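Local coordinates for fucolectin-related protein (Streptococcus pneumoniae, PDB 2WMF) that probably hydrolyses glycosidic bonds in host blood-group antigens, as the family 98 glycoside hydrolase catalytic module of a pneumococcal protein, at residues K71-V83 / S110-A122. Residues are numbered along the deposited sequence; the frame is centred on the assembly and turned at random.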
ATOM      1  N   LYS A  71       3.247  16.789  -5.154  1.00 10.13           N
ATOM      2  CA  LYS A  71       2.225  17.626  -4.544  1.00 10.80           C
ATOM      3  C   LYS A  71       0.825  17.625  -5.206  1.00 10.41           C
ATOM      4  O   LYS A  71      -0.172  17.635  -4.508  1.00 11.11           O
ATOM      5  CB  LYS A  71       2.746  19.063  -4.347  1.00 10.48           C
ATOM      6  CG  LYS A  71       3.691  19.291  -3.154  1.00 10.37           C
ATOM      7  CD  LYS A  71       3.974  20.787  -2.971  1.00 11.63           C
ATOM      8  CE  LYS A  71       4.625  21.134  -1.641  1.00 12.49           C
ATOM      9  NZ  LYS A  71       6.065  20.765  -1.571  1.00 14.55           N
ATOM     10  N   PRO A  72       0.740  17.644  -6.551  1.00 10.34           N
ATOM     11  CA  PRO A  72      -0.596  17.592  -7.144  1.00 10.67           C
ATOM     12  C   PRO A  72      -1.409  16.332  -6.845  1.00 10.22           C
ATOM     13  O   PRO A  72      -2.605  16.307  -7.123  1.00 10.46           O
ATOM     14  CB  PRO A  72      -0.325  17.700  -8.671  1.00 10.39           C
ATOM     15  CG  PRO A  72       1.078  18.282  -8.790  1.00 13.23           C
ATOM     16  CD  PRO A  72       1.807  17.801  -7.561  1.00 11.74           C
ATOM     17  N   TYR A  73      -0.723  15.305  -6.301  1.00  9.35           N
ATOM     18  CA  TYR A  73      -1.262  13.980  -6.039  1.00  9.35           C
ATOM     19  C   TYR A  73      -1.139  13.605  -4.560  1.00  9.41           C
ATOM     20  O   TYR A  73      -1.103  12.435  -4.233  1.00  9.22           O
ATOM     21  CB  TYR A  73      -0.507  12.963  -6.907  1.00 10.62           C
ATOM     22  CG  TYR A  73      -0.515  13.325  -8.369  1.00  9.79           C
ATOM     23  CD1 TYR A  73      -1.652  13.150  -9.134  1.00 12.09           C
ATOM     24  CD2 TYR A  73       0.608  13.876  -8.950  1.00 11.06           C
ATOM     25  CE1 TYR A  73      -1.666  13.504 -10.471  1.00 13.34           C
ATOM     26  CE2 TYR A  73       0.599  14.267 -10.291  1.00 11.34           C
ATOM     27  CZ  TYR A  73      -0.531  14.052 -11.040  1.00 11.60           C
ATOM     28  OH  TYR A  73      -0.554  14.429 -12.411  1.00 15.64           O
ATOM     29  N   ALA A  74      -1.089  14.612  -3.714  1.00  9.46           N
ATOM     30  CA  ALA A  74      -0.803  14.419  -2.272  1.00  9.70           C
ATOM     31  C   ALA A  74      -1.719  15.215  -1.347  1.00  9.37           C
ATOM     32  O   ALA A  74      -2.265  16.245  -1.731  1.00  9.90           O
ATOM     33  CB  ALA A  74       0.676  14.741  -1.958  1.00 10.29           C
ATOM     34  N   ALA A  75      -1.802  14.772  -0.101  1.00  8.95           N
ATOM     35  CA  ALA A  75      -2.482  15.467   0.950  1.00  9.17           C
ATOM     36  C   ALA A  75      -1.919  15.018   2.287  1.00  9.15           C
ATOM     37  O   ALA A  75      -1.271  13.967   2.383  1.00 10.05           O
ATOM     38  CB  ALA A  75      -3.980  15.220   0.908  1.00  9.87           C
ATOM     39  N   ILE A  76      -2.211  15.806   3.294  1.00  9.15           N
ATOM     40  CA  ILE A  76      -1.791  15.560   4.658  1.00  8.35           C
ATOM     41  C   ILE A  76      -2.965  15.071   5.512  1.00 10.06           C
ATOM     42  O   ILE A  76      -4.054  15.681   5.552  1.00 11.49           O
ATOM     43  CB  ILE A  76      -1.177  16.825   5.305  1.00  9.15           C
ATOM     44  CG1 ILE A  76       0.003  17.341   4.462  1.00  9.61           C
ATOM     45  CG2 ILE A  76      -0.758  16.538   6.750  1.00 10.51           C
ATOM     46  CD1 ILE A  76       1.142  16.325   4.244  1.00 11.08           C
ATOM     47  N   GLU A  77      -2.747  13.952   6.193  1.00  9.81           N
ATOM     48  CA  GLU A  77      -3.738  13.401   7.138  1.00  9.30           C
ATOM     49  C   GLU A  77      -3.469  14.029   8.515  1.00  9.50           C
ATOM     50  O   GLU A  77      -2.316  14.182   8.920  1.00  9.95           O
ATOM     51  CB  GLU A  77      -3.600  11.867   7.250  1.00  9.29           C
ATOM     52  CG  GLU A  77      -4.263  11.310   8.531  1.00 10.90           C
ATOM     53  CD  GLU A  77      -3.956   9.867   8.842  1.00 10.84           C
ATOM     54  OE1 GLU A  77      -3.943   9.044   7.926  1.00 11.44           O
ATOM     55  OE2 GLU A  77      -3.772   9.515  10.052  1.00 11.44           O
ATOM     56  N   LEU A  78      -4.544  14.467   9.165  1.00  9.98           N
ATOM     57  CA  LEU A  78      -4.481  15.053  10.483  1.00 10.31           C
ATOM     58  C   LEU A  78      -5.197  14.144  11.449  1.00 10.79           C
ATOM     59  O   LEU A  78      -6.390  14.038  11.416  1.00 10.62           O
ATOM     60  CB  LEU A  78      -5.114  16.450  10.499  1.00 11.28           C
ATOM     61  CG  LEU A  78      -4.345  17.531   9.707  1.00 11.72           C
ATOM     62  CD1 LEU A  78      -5.273  18.779   9.542  1.00 12.65           C
ATOM     63  CD2 LEU A  78      -3.034  17.947  10.386  1.00 14.67           C
ATOM     64  N   HIS A  79      -4.422  13.479  12.309  1.00 10.81           N
ATOM     65  CA  HIS A  79      -4.921  12.523  13.282  1.00 10.46           C
ATOM     66  C   HIS A  79      -4.800  13.155  14.683  1.00 11.00           C
ATOM     67  O   HIS A  79      -3.707  13.507  15.103  1.00 11.31           O
ATOM     68  CB  HIS A  79      -4.096  11.210  13.243  1.00 10.36           C
ATOM     69  CG  HIS A  79      -4.764  10.058  13.945  1.00 11.30           C
ATOM     70  ND1 HIS A  79      -5.450  10.190  15.141  1.00 12.97           N
ATOM     71  CD2 HIS A  79      -4.852   8.750  13.605  1.00 11.94           C
ATOM     72  CE1 HIS A  79      -5.944   9.004  15.482  1.00 12.36           C
ATOM     73  NE2 HIS A  79      -5.609   8.120  14.558  1.00 11.18           N
ATOM     74  N   PRO A  80      -5.927  13.310  15.387  1.00 11.05           N
ATOM     75  CA  PRO A  80      -5.860  14.040  16.649  1.00 11.61           C
ATOM     76  C   PRO A  80      -5.032  13.327  17.716  1.00 12.14           C
ATOM     77  O   PRO A  80      -4.492  13.991  18.601  1.00 13.00           O
ATOM     78  CB  PRO A  80      -7.339  14.183  17.061  1.00 11.41           C
ATOM     79  CG  PRO A  80      -8.047  13.029  16.367  1.00 11.28           C
ATOM     80  CD  PRO A  80      -7.299  12.854  15.067  1.00 10.81           C
ATOM     81  N   ALA A  81      -4.925  11.999  17.618  1.00 12.08           N
ATOM     82  CA  ALA A  81      -3.935  11.242  18.416  1.00 11.88           C
ATOM     83  C   ALA A  81      -3.990  11.614  19.908  1.00 12.35           C
ATOM     84  O   ALA A  81      -5.017  11.404  20.529  1.00 11.90           O
ATOM     85  CB  ALA A  81      -2.522  11.421  17.832  1.00 12.68           C
ATOM     86  N   LYS A  82      -2.938  12.239  20.452  1.00 12.90           N
ATOM     87  CA  LYS A  82      -2.853  12.448  21.929  1.00 13.37           C
ATOM     88  C   LYS A  82      -3.831  13.508  22.450  1.00 14.13           C
ATOM     89  O   LYS A  82      -4.046  13.609  23.650  1.00 15.45           O
ATOM     90  CB  LYS A  82      -1.443  12.816  22.362  1.00 13.31           C
ATOM     91  CG  LYS A  82      -0.389  11.757  22.094  1.00 15.14           C
ATOM     92  CD  LYS A  82       0.966  12.273  22.470  1.00 16.90           C
ATOM     93  CE  LYS A  82       1.133  12.357  24.001  1.00 18.99           C
ATOM     94  NZ  LYS A  82       2.477  12.957  24.327  1.00 22.16           N
ATOM     95  N   VAL A  83      -4.422  14.274  21.549  1.00 13.85           N
ATOM     96  CA  VAL A  83      -5.466  15.239  21.906  1.00 13.64           C
ATOM     97  C   VAL A  83      -6.728  14.515  22.373  1.00 13.63           C
ATOM     98  O   VAL A  83      -7.491  15.060  23.170  1.00 14.59           O
ATOM     99  CB  VAL A  83      -5.767  16.185  20.701  1.00 13.29           C
ATOM    100  CG1 VAL A  83      -7.028  17.039  20.944  1.00 14.26           C
ATOM    101  CG2 VAL A  83      -4.553  17.058  20.429  1.00 14.54           C
ATOM    102  N   SER A 110      -4.361  28.703   5.682  1.00 16.47           N
ATOM    103  CA  SER A 110      -3.417  29.818   5.472  1.00 17.40           C
ATOM    104  C   SER A 110      -2.231  29.464   4.536  1.00 18.20           C
ATOM    105  O   SER A 110      -1.707  30.331   3.818  1.00 19.10           O
ATOM    106  CB  SER A 110      -2.922  30.338   6.812  1.00 18.29           C
ATOM    107  OG  SER A 110      -1.943  29.472   7.363  1.00 23.28           O
ATOM    108  N   LEU A 111      -1.843  28.178   4.534  1.00 17.24           N
ATOM    109  CA  LEU A 111      -0.760  27.655   3.697  1.00 17.99           C
ATOM    110  C   LEU A 111      -1.187  26.923   2.414  1.00 17.63           C
ATOM    111  O   LEU A 111      -0.338  26.451   1.635  1.00 17.71           O
ATOM    112  CB  LEU A 111       0.121  26.723   4.547  1.00 18.45           C
ATOM    113  CG  LEU A 111       0.838  27.350   5.765  1.00 19.92           C
ATOM    114  CD1 LEU A 111       1.540  26.284   6.636  1.00 20.41           C
ATOM    115  CD2 LEU A 111       1.841  28.411   5.310  1.00 21.42           C
ATOM    116  N   ASN A 112      -2.489  26.883   2.171  1.00 17.59           N
ATOM    117  CA  ASN A 112      -3.079  26.141   1.047  1.00 17.44           C
ATOM    118  C   ASN A 112      -2.674  24.674   0.953  1.00 16.78           C
ATOM    119  O   ASN A 112      -2.461  24.125  -0.122  1.00 16.49           O
ATOM    120  CB  ASN A 112      -2.929  26.856  -0.302  1.00 19.77           C
ATOM    121  CG  ASN A 112      -4.215  27.465  -0.709  1.00 26.61           C
ATOM    122  OD1 ASN A 112      -5.151  26.760  -1.150  1.00 33.51           O
ATOM    123  ND2 ASN A 112      -4.346  28.760  -0.457  1.00 31.94           N
ATOM    124  N   ILE A 113      -2.649  24.041   2.107  1.00 13.56           N
ATOM    125  CA  ILE A 113      -2.238  22.612   2.182  1.00 13.63           C
ATOM    126  C   ILE A 113      -3.492  21.733   2.231  1.00 12.94           C
ATOM    127  O   ILE A 113      -4.283  21.893   3.155  1.00 12.87           O
ATOM    128  CB  ILE A 113      -1.442  22.339   3.450  1.00 13.19           C
ATOM    129  CG1 ILE A 113      -0.134  23.143   3.435  1.00 15.26           C
ATOM    130  CG2 ILE A 113      -1.167  20.782   3.619  1.00 13.47           C
ATOM    131  CD1 ILE A 113       0.589  23.131   4.768  1.00 14.41           C
ATOM    132  N   PRO A 114      -3.657  20.790   1.280  1.00 12.56           N
ATOM    133  CA  PRO A 114      -4.845  19.899   1.307  1.00 12.15           C
ATOM    134  C   PRO A 114      -4.771  18.917   2.487  1.00 11.51           C
ATOM    135  O   PRO A 114      -3.732  18.287   2.689  1.00 10.98           O
ATOM    136  CB  PRO A 114      -4.784  19.168  -0.039  1.00 12.46           C
ATOM    137  CG  PRO A 114      -3.364  19.192  -0.445  1.00 15.34           C
ATOM    138  CD  PRO A 114      -2.782  20.494   0.121  1.00 12.85           C
ATOM    139  N   VAL A 115      -5.847  18.827   3.252  1.00  9.94           N
ATOM    140  CA  VAL A 115      -5.896  17.961   4.401  1.00 10.24           C
ATOM    141  C   VAL A 115      -7.138  17.076   4.474  1.00 10.41           C
ATOM    142  O   VAL A 115      -8.199  17.401   3.931  1.00  9.97           O
ATOM    143  CB  VAL A 115      -5.740  18.764   5.721  1.00 10.07           C
ATOM    144  CG1 VAL A 115      -4.386  19.512   5.779  1.00 10.74           C
ATOM    145  CG2 VAL A 115      -6.949  19.721   5.938  1.00 11.10           C
ATOM    146  N   PHE A 116      -6.965  15.932   5.164  1.00 10.25           N
ATOM    147  CA  PHE A 116      -8.048  15.047   5.583  1.00 10.02           C
ATOM    148  C   PHE A 116      -7.968  14.876   7.110  1.00 10.81           C
ATOM    149  O   PHE A 116      -6.886  14.742   7.624  1.00 12.19           O
ATOM    150  CB  PHE A 116      -7.845  13.643   4.959  1.00  9.87           C
ATOM    151  CG  PHE A 116      -8.141  13.577   3.478  1.00  8.89           C
ATOM    152  CD1 PHE A 116      -9.310  13.020   3.021  1.00 10.69           C
ATOM    153  CD2 PHE A 116      -7.203  14.028   2.557  1.00 10.16           C
ATOM    154  CE1 PHE A 116      -9.580  12.934   1.647  1.00 10.25           C
ATOM    155  CE2 PHE A 116      -7.461  13.958   1.159  1.00 10.57           C
ATOM    156  CZ  PHE A 116      -8.665  13.429   0.726  1.00  8.92           C
ATOM    157  N   LEU A 117      -9.118  14.884   7.782  1.00  9.35           N
ATOM    158  CA  LEU A 117      -9.211  14.734   9.234  1.00  9.76           C
ATOM    159  C   LEU A 117      -9.606  13.304   9.578  1.00  9.76           C
ATOM    160  O   LEU A 117     -10.536  12.771   8.999  1.00  8.96           O
ATOM    161  CB  LEU A 117     -10.271  15.650   9.840  1.00 10.56           C
ATOM    162  CG  LEU A 117     -10.233  17.145   9.551  1.00 11.40           C
ATOM    163  CD1 LEU A 117     -11.403  17.820  10.298  1.00 12.30           C
ATOM    164  CD2 LEU A 117      -8.871  17.683   9.932  1.00 13.97           C
ATOM    165  N   VAL A 118      -8.902  12.697  10.529  1.00  9.43           N
ATOM    166  CA  VAL A 118      -9.323  11.409  11.102  1.00  9.97           C
ATOM    167  C   VAL A 118     -10.385  11.723  12.151  1.00  9.64           C
ATOM    168  O   VAL A 118     -10.071  12.335  13.180  1.00 10.91           O
ATOM    169  CB  VAL A 118      -8.173  10.641  11.764  1.00 10.14           C
ATOM    170  CG1 VAL A 118      -8.702   9.324  12.341  1.00 10.00           C
ATOM    171  CG2 VAL A 118      -6.980  10.407  10.770  1.00 10.52           C
ATOM    172  N   ILE A 119     -11.627  11.364  11.859  1.00  9.37           N
ATOM    173  CA  ILE A 119     -12.766  11.634  12.760  1.00  9.84           C
ATOM    174  C   ILE A 119     -13.403  10.399  13.377  1.00  8.84           C
ATOM    175  O   ILE A 119     -14.262  10.532  14.246  1.00  9.61           O
ATOM    176  CB  ILE A 119     -13.847  12.529  12.115  1.00  9.51           C
ATOM    177  CG1 ILE A 119     -14.620  11.774  11.017  1.00 10.14           C
ATOM    178  CG2 ILE A 119     -13.176  13.857  11.558  1.00 11.43           C
ATOM    179  CD1 ILE A 119     -15.832  12.533  10.536  1.00 12.16           C
ATOM    180  N   MET A 120     -12.989   9.207  12.929  1.00  8.95           N
ATOM    181  CA  MET A 120     -13.475   7.955  13.472  1.00  9.19           C
ATOM    182  C   MET A 120     -12.316   6.968  13.638  1.00  8.69           C
ATOM    183  O   MET A 120     -11.460   6.890  12.772  1.00  8.58           O
ATOM    184  CB  MET A 120     -14.514   7.293  12.539  1.00  9.20           C
ATOM    185  CG  MET A 120     -15.898   7.966  12.449  1.00  9.74           C
ATOM    186  SD  MET A 120     -16.994   7.109  11.329  1.00 10.06           S
ATOM    187  CE  MET A 120     -17.532   5.720  12.339  1.00 10.68           C
ATOM    188  N   SER A 121     -12.282   6.284  14.796  1.00  8.19           N
ATOM    189  CA  SER A 121     -11.306   5.232  15.033  1.00  9.43           C
ATOM    190  C   SER A 121     -11.660   4.395  16.269  1.00  9.08           C
ATOM    191  O   SER A 121     -12.327   4.879  17.189  1.00 10.44           O
ATOM    192  CB  SER A 121      -9.915   5.822  15.232  1.00  8.84           C
ATOM    193  OG  SER A 121      -8.924   4.804  15.212  1.00 10.66           O
ATOM    194  N   ALA A 122     -11.241   3.140  16.220  1.00  9.33           N
ATOM    195  CA  ALA A 122     -11.236   2.233  17.367  1.00 10.16           C
ATOM    196  C   ALA A 122     -12.590   2.208  18.105  1.00 10.30           C
ATOM    197  O   ALA A 122     -12.643   2.280  19.342  1.00  9.51           O
ATOM    198  CB  ALA A 122     -10.070   2.582  18.308  1.00 12.04           C
TER
HETATM  199  O   HOH W   1      -6.237   5.426  14.981  1.00 15.88           O
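Val118 lays its CG1 methyl over one face of the His79 imidazole, a CH-pi contact with CG1 4.0 Å from the ring centroid and almost directly above it. Both groups are placed by their first torsions: in Val118, CG1 is anti to the backbone N (chi1 180°), and the His79 ring likewise points away from its own N. The second methyl of Val118, CG2, packs on the Glu77 side chain and comes within 3.4 Å of Glu77 OE2. The other carboxylate oxygen, OE1, is hydrogen-bonded to Asn291 on the strand 289-293. Two hydrogen bonds hold the imidazole. Ala81 N donates to His79 ND1 from 25° out of the ring plane. At the edge, in plane, a water lies 2.8 Å from His79 NE2 and donates to Ser121 OG.

Strands 74-79 and 115-121 are neighbours in the closed, eight-stranded parallel barrel of a (beta/alpha)8 fold. Helix 95-111 connects them in a beta-alpha-beta unit. Four backbone hydrogen bonds join the pair: Ile76 N to Pro114 O, Phe116 N to Ile76 O, Leu78 N to Phe116 O and Val118 N to Leu78 O. The other edge of strand 74-79 bonds to strand 39-45.

Ile76, Leu78, Val115 and Leu117 point outward to the helix layer. Leu78 CD1 sits 3.8 Å from both Val115 CB and Leu117 CD2, and Leu78 also touches Met104 of helix 95-111. Ile76 CG1 reaches back to Ile113 CG2 at 3.7 Å. On the inner face, the Phe116 ring turns its edge to Ala75 CB, which lies in the ring plane, 3.7 Å from CE2. Phe116 also packs against Lys144 and Leu147 of strand 143-149.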